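Local coordinates for ORF131 protein (Ralstonia metallidurans, PDB 2WTP) that binds copper and probably helps the bacterium withstand toxic heavy metals, at residues Thr49-Pro54 against Ala95-Asp100; Arg62-Lys67 against Glu79-Arg84; Val73-Gly78 against Val120-Ser125. All coordinates share one frame; numbering follows the deposited sequence. Where two conformers were deposited one is given.

Contact 1: residues Thr49-Pro54 against Ala95-Asp100; sequences TLYGDP and AQMVRD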
loop_
_atom_site.group_PDB
_atom_site.type_symbol
_atom_site.label_atom_id
_atom_site.label_comp_id
_atom_site.label_asym_id
_atom_site.label_seq_id
_atom_site.Cartn_x
_atom_site.Cartn_y
_atom_site.Cartn_z
ATOM N N THR A 49 -9.316 -5.121 -17.241
ATOM C CA THR A 49 -10.638 -5.511 -16.790
ATOM C C THR A 49 -10.563 -6.800 -15.974
ATOM O O THR A 49 -11.470 -6.997 -15.109
ATOM C CB THR A 49 -11.500 -5.654 -18.056
ATOM O OG1 THR A 49 -11.538 -4.326 -18.657
ATOM C CG2 THR A 49 -12.953 -6.080 -17.753
ATOM N N LEU A 50 -9.540 -7.638 -16.127
ATOM C CA LEU A 50 -9.402 -8.818 -15.268
ATOM C C LEU A 50 -9.058 -8.466 -13.869
ATOM O O LEU A 50 -9.139 -9.344 -12.996
ATOM C CB LEU A 50 -8.310 -9.750 -15.806
ATOM C CG LEU A 50 -8.714 -10.248 -17.197
ATOM C CD1 LEU A 50 -7.424 -11.001 -17.779
ATOM C CD2 LEU A 50 -9.962 -11.140 -17.222
ATOM N N TYR A 51 -8.708 -7.234 -13.568
ATOM C CA TYR A 51 -8.262 -6.838 -12.253
ATOM C C TYR A 51 -9.140 -5.888 -11.527
ATOM O O TYR A 51 -8.820 -5.323 -10.442
ATOM C CB TYR A 51 -6.785 -6.260 -12.360
ATOM C CG TYR A 51 -5.787 -7.351 -12.711
ATOM C CD1 TYR A 51 -5.212 -8.140 -11.724
ATOM C CD2 TYR A 51 -5.487 -7.623 -14.049
ATOM C CE1 TYR A 51 -4.279 -9.160 -12.008
ATOM C CE2 TYR A 51 -4.573 -8.679 -14.341
ATOM C CZ TYR A 51 -4.016 -9.422 -13.315
ATOM O OH TYR A 51 -3.110 -10.492 -13.590
ATOM N N GLY A 52 -10.291 -5.556 -12.147
ATOM C CA GLY A 52 -11.253 -4.607 -11.487
ATOM C C GLY A 52 -11.830 -3.671 -12.464
ATOM O O GLY A 52 -11.930 -3.888 -13.647
ATOM N N ASP A 53 -12.302 -2.545 -11.923
ATOM C CA ASP A 53 -13.150 -1.610 -12.664
ATOM C C ASP A 53 -12.774 -0.185 -12.371
ATOM O O ASP A 53 -12.486 0.150 -11.200
ATOM C CB ASP A 53 -14.650 -1.847 -12.193
ATOM C CG ASP A 53 -15.124 -3.269 -12.547
ATOM O OD1 ASP A 53 -15.306 -3.414 -13.779
ATOM O OD2 ASP A 53 -15.275 -4.106 -11.665
ATOM N N PRO A 54 -12.850 0.712 -13.301
ATOM C CA PRO A 54 -12.722 2.144 -12.993
ATOM C C PRO A 54 -13.695 2.611 -11.930
ATOM O O PRO A 54 -14.855 2.052 -11.796
ATOM C CB PRO A 54 -13.083 2.830 -14.319
ATOM C CG PRO A 54 -12.833 1.779 -15.362
ATOM C CD PRO A 54 -13.084 0.453 -14.728
ATOM N N ALA A 95 -10.651 -6.107 -8.235
ATOM C CA ALA A 95 -11.482 -7.286 -8.263
ATOM C C ALA A 95 -11.307 -8.138 -7.034
ATOM O O ALA A 95 -10.383 -7.926 -6.220
ATOM C CB ALA A 95 -11.086 -8.101 -9.549
ATOM N N GLN A 96 -12.119 -9.198 -6.924
ATOM C CA GLN A 96 -12.029 -10.174 -5.852
ATOM C C GLN A 96 -11.202 -11.326 -6.346
ATOM O O GLN A 96 -11.627 -12.085 -7.212
ATOM C CB GLN A 96 -13.460 -10.654 -5.492
ATOM C CG GLN A 96 -14.340 -9.544 -4.987
ATOM C CD GLN A 96 -13.996 -8.942 -3.588
ATOM O OE1 GLN A 96 -13.342 -9.582 -2.753
ATOM N NE2 GLN A 96 -14.529 -7.778 -3.309
ATOM N N MET A 97 -9.974 -11.422 -5.830
ATOM C CA MET A 97 -9.028 -12.377 -6.358
ATOM C C MET A 97 -8.941 -13.662 -5.616
ATOM O O MET A 97 -8.864 -13.676 -4.385
ATOM C CB MET A 97 -7.597 -11.726 -6.338
ATOM C CG MET A 97 -7.533 -10.472 -7.156
ATOM S SD MET A 97 -8.097 -10.730 -8.843
ATOM C CE MET A 97 -7.566 -9.145 -9.468
ATOM N N VAL A 98 -8.861 -14.810 -6.313
ATOM C CA VAL A 98 -8.817 -16.074 -5.577
ATOM C C VAL A 98 -7.483 -16.325 -4.839
ATOM O O VAL A 98 -7.434 -16.989 -3.843
ATOM C CB VAL A 98 -9.170 -17.223 -6.588
ATOM C CG1 VAL A 98 -8.010 -17.400 -7.657
ATOM C CG2 VAL A 98 -9.491 -18.490 -5.827
ATOM N N ARG A 99 -6.424 -15.741 -5.413
ATOM C CA ARG A 99 -5.107 -15.802 -4.820
ATOM C C ARG A 99 -4.475 -14.446 -4.990
ATOM O O ARG A 99 -4.888 -13.624 -5.845
ATOM C CB ARG A 99 -4.210 -16.869 -5.468
ATOM C CG ARG A 99 -4.006 -16.670 -6.854
ATOM C CD ARG A 99 -3.114 -17.822 -7.488
ATOM N NE ARG A 99 -3.740 -19.142 -7.421
ATOM C CZ ARG A 99 -4.574 -19.620 -8.349
ATOM N NH1 ARG A 99 -4.886 -18.882 -9.407
ATOM N NH2 ARG A 99 -5.119 -20.817 -8.212
ATOM N N ASP A 100 -3.422 -14.188 -4.212
ATOM C CA ASP A 100 -2.687 -12.918 -4.402
ATOM C C ASP A 100 -2.192 -12.776 -5.834
ATOM O O ASP A 100 -1.772 -13.829 -6.477
ATOM C CB ASP A 100 -1.421 -12.870 -3.530
ATOM C CG ASP A 100 -1.699 -12.865 -2.070
ATOM O OD1 ASP A 100 -2.847 -12.928 -1.549
ATOM O OD2 ASP A 100 -0.732 -12.693 -1.299
#
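The phenol ring of Tyr51 is met by the methyl end of Met97: CE comes in obliquely at one ring carbon next to the CB attachment, 3.4 Å from Tyr51 CD1, and the two side chains cross at about a right angle. Met97 bends at chi2 (-54°), which places SD; from there CE extends to the ring. Elsewhere the ring meets that of His47, and the Tyr51 side chain also touches Thr101, Val103 and Ile122.

The second flat group is the peptide that follows Tyr51. Ala95 lies against it with CB 3.5 Å from Tyr51 C, and Ala95 N donates to Tyr51 O at 3.0 Å. The bond is fairly straight at hydrogen (162°), yet the donor stands well above the carbonyl plane, 56° out of it. The indole NE1 of Trp92 also binds Tyr51 O, which therefore has two N-H partners. Next along the chain, Gly52 has a positive phi, with backbone angles at which a CB would press on the preceding carbonyl oxygen; its CA comes within 3.6 Å of Ala95 N.

This is a small surface contact made where the chain changes direction. A type I turn from Thr49 to Gly52 takes it out of helix 37-49 and into edge strand 52-55, which pairs antiparallel with strand 88-94. Residues 95-100 continue from the C-terminal end of strand 88-94, beside the start of strand 52-55, and run on to strand 101-104 of the second sheet, with Met97 resting on Ile122 of strand 119-123.

Contact 2: residues Arg62-Lys67 against Glu79-Arg84; sequences RIIDVK and ETVAFR
Arg62 and Glu79 open a pair of parallel strands, 63-65 and 80-85, at the edge of the four-stranded mixed sheet. The strand between them in sequence, 72-76, belongs to the other sheet. Arg62 forms a side-on salt bridge to Glu79: NE (2.9 Å) and NH2 (3.1 Å) both donate to Glu79 OE2, on its syn side, somewhat out of the carboxylate plane and from the same face of it. The guanidinium and carboxylate planes are 10° apart. Arg62 NH2 also binds Asn74 O, while Glu79 OE2 accepts a hydrogen bond from Tyr72 OH of the second subunit.

The backbone O of Arg62 takes Ala82 N in a nearly straight bond (170°). Ile63 turns to the face of Ala82 and Arg84, with CG2 3.6 Å from Arg84 CB.

Ile64 bonds through both backbone groups, its N to Ala82 O (2.7 Å) and its O to Arg84 N. Its side chain lies on the opposite face of the sheet, side by side with Phe83. There CD1 meets Val81 CG1 at 3.6 Å and also covers one face of the Arg62 guanidinium near its rim.

Asp65 pairs in register with Arg84; both are modelled in two conformers, and in the one described Arg84 NH2 makes a salt bridge to Glu87. Val66 N closes the bonding on Arg84 O (2.8 Å), and Val66 CG2 stands at the edge of the Phe83 ring, 4.0 Å from CD1.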
loop_
_atom_site.group_PDB
_atom_site.type_symbol
_atom_site.label_atom_id
_atom_site.label_comp_id
_atom_site.label_asym_id
_atom_site.label_seq_id
_atom_site.Cartn_x
_atom_site.Cartn_y
_atom_site.Cartn_z
ATOM N N ARG A 62 -8.620 5.943 0.094
ATOM C CA ARG A 62 -7.337 6.659 0.251
ATOM C C ARG A 62 -6.854 7.150 -1.127
ATOM O O ARG A 62 -7.361 6.625 -2.133
ATOM C CB ARG A 62 -6.261 5.820 0.898
ATOM C CG ARG A 62 -5.963 4.526 0.098
ATOM C CD ARG A 62 -4.698 3.752 0.662
ATOM N NE ARG A 62 -4.714 2.388 0.137
ATOM C CZ ARG A 62 -3.642 1.630 0.112
ATOM N NH1 ARG A 62 -2.464 2.115 0.413
ATOM N NH2 ARG A 62 -3.801 0.367 -0.250
ATOM N N ILE A 63 -5.919 8.075 -1.133
ATOM C CA ILE A 63 -5.307 8.540 -2.410
ATOM C C ILE A 63 -3.832 8.215 -2.264
ATOM O O ILE A 63 -3.143 8.597 -1.243
ATOM C CB ILE A 63 -5.455 10.054 -2.536
ATOM C CG1 ILE A 63 -6.893 10.407 -2.656
ATOM C CG2 ILE A 63 -4.765 10.536 -3.798
ATOM C CD1 ILE A 63 -7.173 11.937 -2.576
ATOM N N ILE A 64 -3.298 7.447 -3.241
ATOM C CA ILE A 64 -1.864 7.055 -3.204
ATOM C C ILE A 64 -1.169 7.990 -4.218
ATOM O O ILE A 64 -1.554 8.076 -5.385
ATOM C CB ILE A 64 -1.720 5.595 -3.668
ATOM C CG1 ILE A 64 -2.308 4.665 -2.599
ATOM C CG2 ILE A 64 -0.212 5.253 -3.797
ATOM C CD1 ILE A 64 -2.254 3.211 -2.983
ATOM N N ASP A 65 -0.145 8.719 -3.767
ATOM C CA ASP A 65 0.664 9.548 -4.655
ATOM C C ASP A 65 1.616 8.639 -5.479
ATOM O O ASP A 65 2.337 7.804 -4.951
ATOM C CB ASP A 65 1.513 10.513 -3.768
ATOM C CG ASP A 65 2.002 11.735 -4.516
ATOM O OD1 ASP A 65 1.628 11.920 -5.687
ATOM O OD2 ASP A 65 2.773 12.517 -3.918
ATOM N N VAL A 66 1.597 8.803 -6.787
ATOM C CA VAL A 66 2.472 8.025 -7.671
ATOM C C VAL A 66 3.713 8.888 -7.993
ATOM O O VAL A 66 3.607 9.908 -8.637
ATOM C CB VAL A 66 1.648 7.674 -8.963
ATOM C CG1 VAL A 66 2.556 7.069 -10.093
ATOM C CG2 VAL A 66 0.480 6.692 -8.616
ATOM N N LYS A 67 4.808 8.598 -7.313
ATOM C CA LYS A 67 6.051 9.437 -7.408
ATOM C C LYS A 67 7.060 8.670 -8.184
ATOM O O LYS A 67 7.063 7.446 -8.176
ATOM C CB LYS A 67 6.539 9.674 -6.006
ATOM C CG LYS A 67 5.748 10.785 -5.279
ATOM C CD LYS A 67 5.616 12.062 -6.166
ATOM C CE LYS A 67 5.078 13.328 -5.396
ATOM N NZ LYS A 67 6.118 14.343 -4.917
ATOM N N GLU A 79 -10.891 -3.290 -2.734
ATOM C CA GLU A 79 -10.620 -1.895 -2.263
ATOM C C GLU A 79 -10.773 -0.879 -3.353
ATOM O O GLU A 79 -10.426 -1.201 -4.547
ATOM C CB GLU A 79 -9.172 -1.874 -1.766
ATOM C CG GLU A 79 -8.755 -0.607 -0.907
ATOM C CD GLU A 79 -7.270 -0.609 -0.432
ATOM O OE1 GLU A 79 -6.577 -1.573 -0.625
ATOM O OE2 GLU A 79 -6.851 0.451 0.089
ATOM N N THR A 80 -11.277 0.314 -3.058
ATOM C CA THR A 80 -11.375 1.379 -4.039
ATOM C C THR A 80 -10.321 2.412 -3.634
ATOM O O THR A 80 -10.329 2.961 -2.544
ATOM C CB THR A 80 -12.757 2.062 -4.087
ATOM O OG1 THR A 80 -13.725 1.063 -4.442
ATOM C CG2 THR A 80 -12.766 3.158 -5.171
ATOM N N VAL A 81 -9.369 2.633 -4.539
ATOM C CA VAL A 81 -8.147 3.447 -4.274
ATOM C C VAL A 81 -8.034 4.461 -5.343
ATOM O O VAL A 81 -8.227 4.137 -6.562
ATOM C CB VAL A 81 -6.876 2.524 -4.322
ATOM C CG1 VAL A 81 -5.651 3.350 -4.043
ATOM C CG2 VAL A 81 -6.986 1.402 -3.257
ATOM N N ALA A 82 -7.702 5.681 -4.962
ATOM C CA ALA A 82 -7.407 6.701 -5.965
ATOM C C ALA A 82 -5.924 6.908 -6.052
ATOM O O ALA A 82 -5.174 6.715 -5.043
ATOM C CB ALA A 82 -8.116 8.033 -5.549
ATOM N N PHE A 83 -5.453 7.102 -7.285
ATOM C CA PHE A 83 -4.032 7.300 -7.516
ATOM C C PHE A 83 -3.823 8.685 -8.082
ATOM O O PHE A 83 -4.567 9.106 -8.990
ATOM C CB PHE A 83 -3.558 6.268 -8.537
ATOM C CG PHE A 83 -3.596 4.827 -8.020
ATOM C CD1 PHE A 83 -2.515 4.282 -7.354
ATOM C CD2 PHE A 83 -4.786 4.067 -8.126
ATOM C CE1 PHE A 83 -2.568 2.921 -6.899
ATOM C CE2 PHE A 83 -4.863 2.770 -7.662
ATOM C CZ PHE A 83 -3.742 2.191 -7.020
ATOM N N ARG A 84 -2.848 9.372 -7.559
ATOM C CA ARG A 84 -2.603 10.795 -7.886
ATOM C C ARG A 84 -1.254 10.975 -8.558
ATOM O O ARG A 84 -0.256 10.480 -8.045
ATOM C CB ARG A 84 -2.663 11.604 -6.564
ATOM C CG ARG A 84 -2.018 13.034 -6.608
ATOM C CD ARG A 84 -2.480 14.037 -5.368
ATOM N NE ARG A 84 -3.031 15.313 -5.970
ATOM C CZ ARG A 84 -4.298 15.653 -6.001
ATOM N NH1 ARG A 84 -5.171 14.938 -5.325
ATOM N NH2 ARG A 84 -4.716 16.741 -6.651
#

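Contact 3: residues Val73-Gly78 against Val120-Ser125; sequences VNVDSG and VYIDRS. With MG (magnesium ion), chain F; CU (copper (II) ion), chain O.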
loop_
_atom_site.group_PDB
_atom_site.type_symbol
_atom_site.label_atom_id
_atom_site.label_comp_id
_atom_site.label_asym_id
_atom_site.label_seq_id
_atom_site.Cartn_x
_atom_site.Cartn_y
_atom_site.Cartn_z
ATOM N N VAL A 73 2.688 -1.022 -4.551
ATOM C CA VAL A 73 1.775 -0.726 -3.434
ATOM C C VAL A 73 0.960 -1.959 -3.185
ATOM O O VAL A 73 0.849 -2.834 -4.033
ATOM C CB VAL A 73 0.791 0.408 -3.719
ATOM C CG1 VAL A 73 1.541 1.731 -3.870
ATOM C CG2 VAL A 73 0.027 0.167 -4.974
ATOM N N ASN A 74 0.418 -2.119 -1.970
ATOM C CA ASN A 74 -0.473 -3.238 -1.628
ATOM C C ASN A 74 -1.893 -2.785 -1.516
ATOM O O ASN A 74 -2.144 -1.810 -0.821
ATOM C CB ASN A 74 -0.066 -3.843 -0.259
ATOM C CG ASN A 74 1.225 -4.566 -0.255
ATOM O OD1 ASN A 74 1.764 -5.039 -1.231
ATOM N ND2 ASN A 74 1.809 -4.661 0.939
ATOM N N VAL A 75 -2.804 -3.485 -2.181
ATOM C CA VAL A 75 -4.264 -3.194 -2.029
ATOM C C VAL A 75 -4.957 -4.480 -1.733
ATOM O O VAL A 75 -4.491 -5.612 -1.939
ATOM C CB VAL A 75 -4.833 -2.585 -3.321
ATOM C CG1 VAL A 75 -4.026 -1.286 -3.686
ATOM C CG2 VAL A 75 -4.837 -3.592 -4.529
ATOM N N ASP A 76 -6.144 -4.324 -1.151
ATOM C CA ASP A 76 -6.998 -5.465 -0.917
ATOM C C ASP A 76 -7.923 -5.719 -2.115
ATOM O O ASP A 76 -8.339 -4.820 -2.831
ATOM C CB ASP A 76 -7.906 -5.176 0.291
ATOM C CG ASP A 76 -7.148 -5.147 1.616
ATOM O OD1 ASP A 76 -6.142 -5.890 1.772
ATOM O OD2 ASP A 76 -7.544 -4.286 2.455
ATOM N N SER A 77 -8.261 -7.003 -2.232
ATOM C CA SER A 77 -9.408 -7.326 -3.153
ATOM C C SER A 77 -10.587 -6.444 -2.757
ATOM O O SER A 77 -10.958 -6.344 -1.570
ATOM C CB SER A 77 -9.816 -8.760 -2.938
ATOM O OG SER A 77 -8.977 -9.676 -3.642
ATOM N N GLY A 78 -11.262 -5.842 -3.737
ATOM C CA GLY A 78 -12.426 -5.014 -3.450
ATOM C C GLY A 78 -12.159 -3.602 -3.012
ATOM O O GLY A 78 -13.072 -2.829 -2.847
ATOM N N VAL A 120 0.899 -3.092 -8.700
ATOM C CA VAL A 120 -0.071 -3.184 -7.582
ATOM C C VAL A 120 -0.197 -4.629 -7.147
ATOM O O VAL A 120 -0.510 -5.506 -7.954
ATOM C CB VAL A 120 -1.445 -2.725 -8.072
ATOM C CG1 VAL A 120 -2.426 -2.696 -6.860
ATOM C CG2 VAL A 120 -1.295 -1.295 -8.637
ATOM N N TYR A 121 0.091 -4.908 -5.873
ATOM C CA TYR A 121 -0.038 -6.258 -5.315
ATOM C C TYR A 121 -1.428 -6.344 -4.705
ATOM O O TYR A 121 -1.699 -5.614 -3.736
ATOM C CB TYR A 121 1.067 -6.400 -4.255
ATOM C CG TYR A 121 1.191 -7.813 -3.779
ATOM C CD1 TYR A 121 2.284 -8.584 -4.151
ATOM C CD2 TYR A 121 0.223 -8.362 -2.916
ATOM C CE1 TYR A 121 2.387 -9.892 -3.724
ATOM C CE2 TYR A 121 0.349 -9.737 -2.433
ATOM C CZ TYR A 121 1.452 -10.444 -2.926
ATOM O OH TYR A 121 1.588 -11.741 -2.458
ATOM N N ILE A 122 -2.257 -7.242 -5.174
ATOM C CA ILE A 122 -3.671 -7.365 -4.766
ATOM C C ILE A 122 -3.790 -8.606 -3.871
ATOM O O ILE A 122 -3.495 -9.731 -4.273
ATOM C CB ILE A 122 -4.647 -7.519 -5.997
ATOM C CG1 ILE A 122 -4.449 -6.326 -6.955
ATOM C CG2 ILE A 122 -6.035 -7.527 -5.382
ATOM C CD1 ILE A 122 -4.973 -6.629 -8.408
ATOM N N ASP A 123 -4.128 -8.413 -2.597
ATOM C CA ASP A 123 -4.292 -9.528 -1.691
ATOM C C ASP A 123 -5.572 -10.297 -2.005
ATOM O O ASP A 123 -6.562 -9.763 -2.493
ATOM C CB ASP A 123 -4.450 -8.919 -0.314
ATOM C CG ASP A 123 -4.537 -9.917 0.794
ATOM O OD1 ASP A 123 -3.764 -10.871 0.793
ATOM O OD2 ASP A 123 -5.293 -9.660 1.720
ATOM N N ARG A 124 -5.517 -11.601 -1.752
ATOM C CA ARG A 124 -6.604 -12.580 -1.943
ATOM C C ARG A 124 -7.860 -12.105 -1.263
ATOM O O ARG A 124 -7.820 -11.537 -0.154
ATOM C CB ARG A 124 -6.089 -13.918 -1.377
ATOM C CG ARG A 124 -7.090 -15.004 -1.227
ATOM C CD ARG A 124 -6.359 -16.295 -0.910
ATOM N NE ARG A 124 -7.184 -17.203 -0.128
ATOM C CZ ARG A 124 -8.496 -17.304 -0.275
ATOM N NH1 ARG A 124 -9.110 -16.564 -1.200
ATOM N NH2 ARG A 124 -9.187 -18.157 0.476
ATOM N N SER A 125 -9.024 -12.406 -1.869
ATOM C CA SER A 125 -10.316 -12.124 -1.283
ATOM C C SER A 125 -10.785 -13.052 -0.181
ATOM O O SER A 125 -10.605 -14.243 -0.271
ATOM C CB SER A 125 -11.271 -12.206 -2.481
ATOM O OG SER A 125 -12.606 -12.028 -1.968
HETATM MG MG MG F . -2.412 -11.902 2.102
HETATM CU CU CU O . -5.299 -11.002 3.325
HETATM O O HOH W 1 -8.039 -8.790 0.371
HETATM O O HOH W 2 -2.711 -13.572 1.000
HETATM O O HOH W 3 -0.604 -13.184 0.851
HETATM O O HOH W 4 -0.962 -11.185 0.930
HETATM O O HOH W 5 -3.506 -13.003 3.686
HETATM O O HOH W 6 -0.715 -12.483 3.394
#
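Val75 and Val120 meet in the tight half of this parallel strand pair. Val75 CG2 lies 3.5 Å from Val120 CG1, closer than usual for two methyl groups, and the side chains cross at about a right angle. The same CG2, placed between the backbone N and the carbonyl carbon, also rests on Ile122 CG1, with the two side chains side by side. Beneath this apolar face the backbones are joined by three nearly straight bonds: Tyr121 N to Val73 O, Val75 N to Tyr121 O and Asp123 N to Val75 O.

The other face, with Asn74, Tyr121, Asp76 and Asp123, is the looser, watered side. Asn74 lies alongside Tyr121, its OD1 3.4 Å from Tyr121 CB, while its ND2 binds Asn74 O of the second subunit. Asp123 bridges two metals at the dimer interface: OD1 binds magnesium at 2.1 Å, alongside five waters and one further ligand atom, and OD2 binds copper at 2.1 Å with three other ligand atoms, Asp123 OD1 of the second subunit among them. The metal ions on Asp123 would be expected to ease repulsion from Asp76, whose OD1 lies 3.9 Å from Asp123 OD2. Past the strands, in the conformer described, Ser77 OG donates to Asp123 O at 2.7 Å, and a water accepts from Ser77 N.

Strand 72-76 is the outer partner of 119-123 in the three-stranded sheet, with 101-104 antiparallel on the far side of 119-123. Val75, Val120 and Ile122 all pack on Phe94 of strand 88-94, joining this sheet to the four-stranded one.

How the contacts relate
Contacts 2 and 3 are both parallel strand pairs, one in each sheet, and both are partly buried; contact 1 is a small surface meeting of a turn and a loop. Successive strands link the two pairs, whose apolar faces pack on each other between the sheets, with a polar tie at their edge. The chemistry diverges at the subunit interface, which both pairs reach: an arginine-glutamate salt bridge in contact 2, metal-binding carboxylate in contact 3. Contact 1 rests on one backbone bond and a methionine-tyrosine touch, and is tied to contact 3 by Gln96 with Ser125 and Asp100 with Tyr121, without touching contact 2.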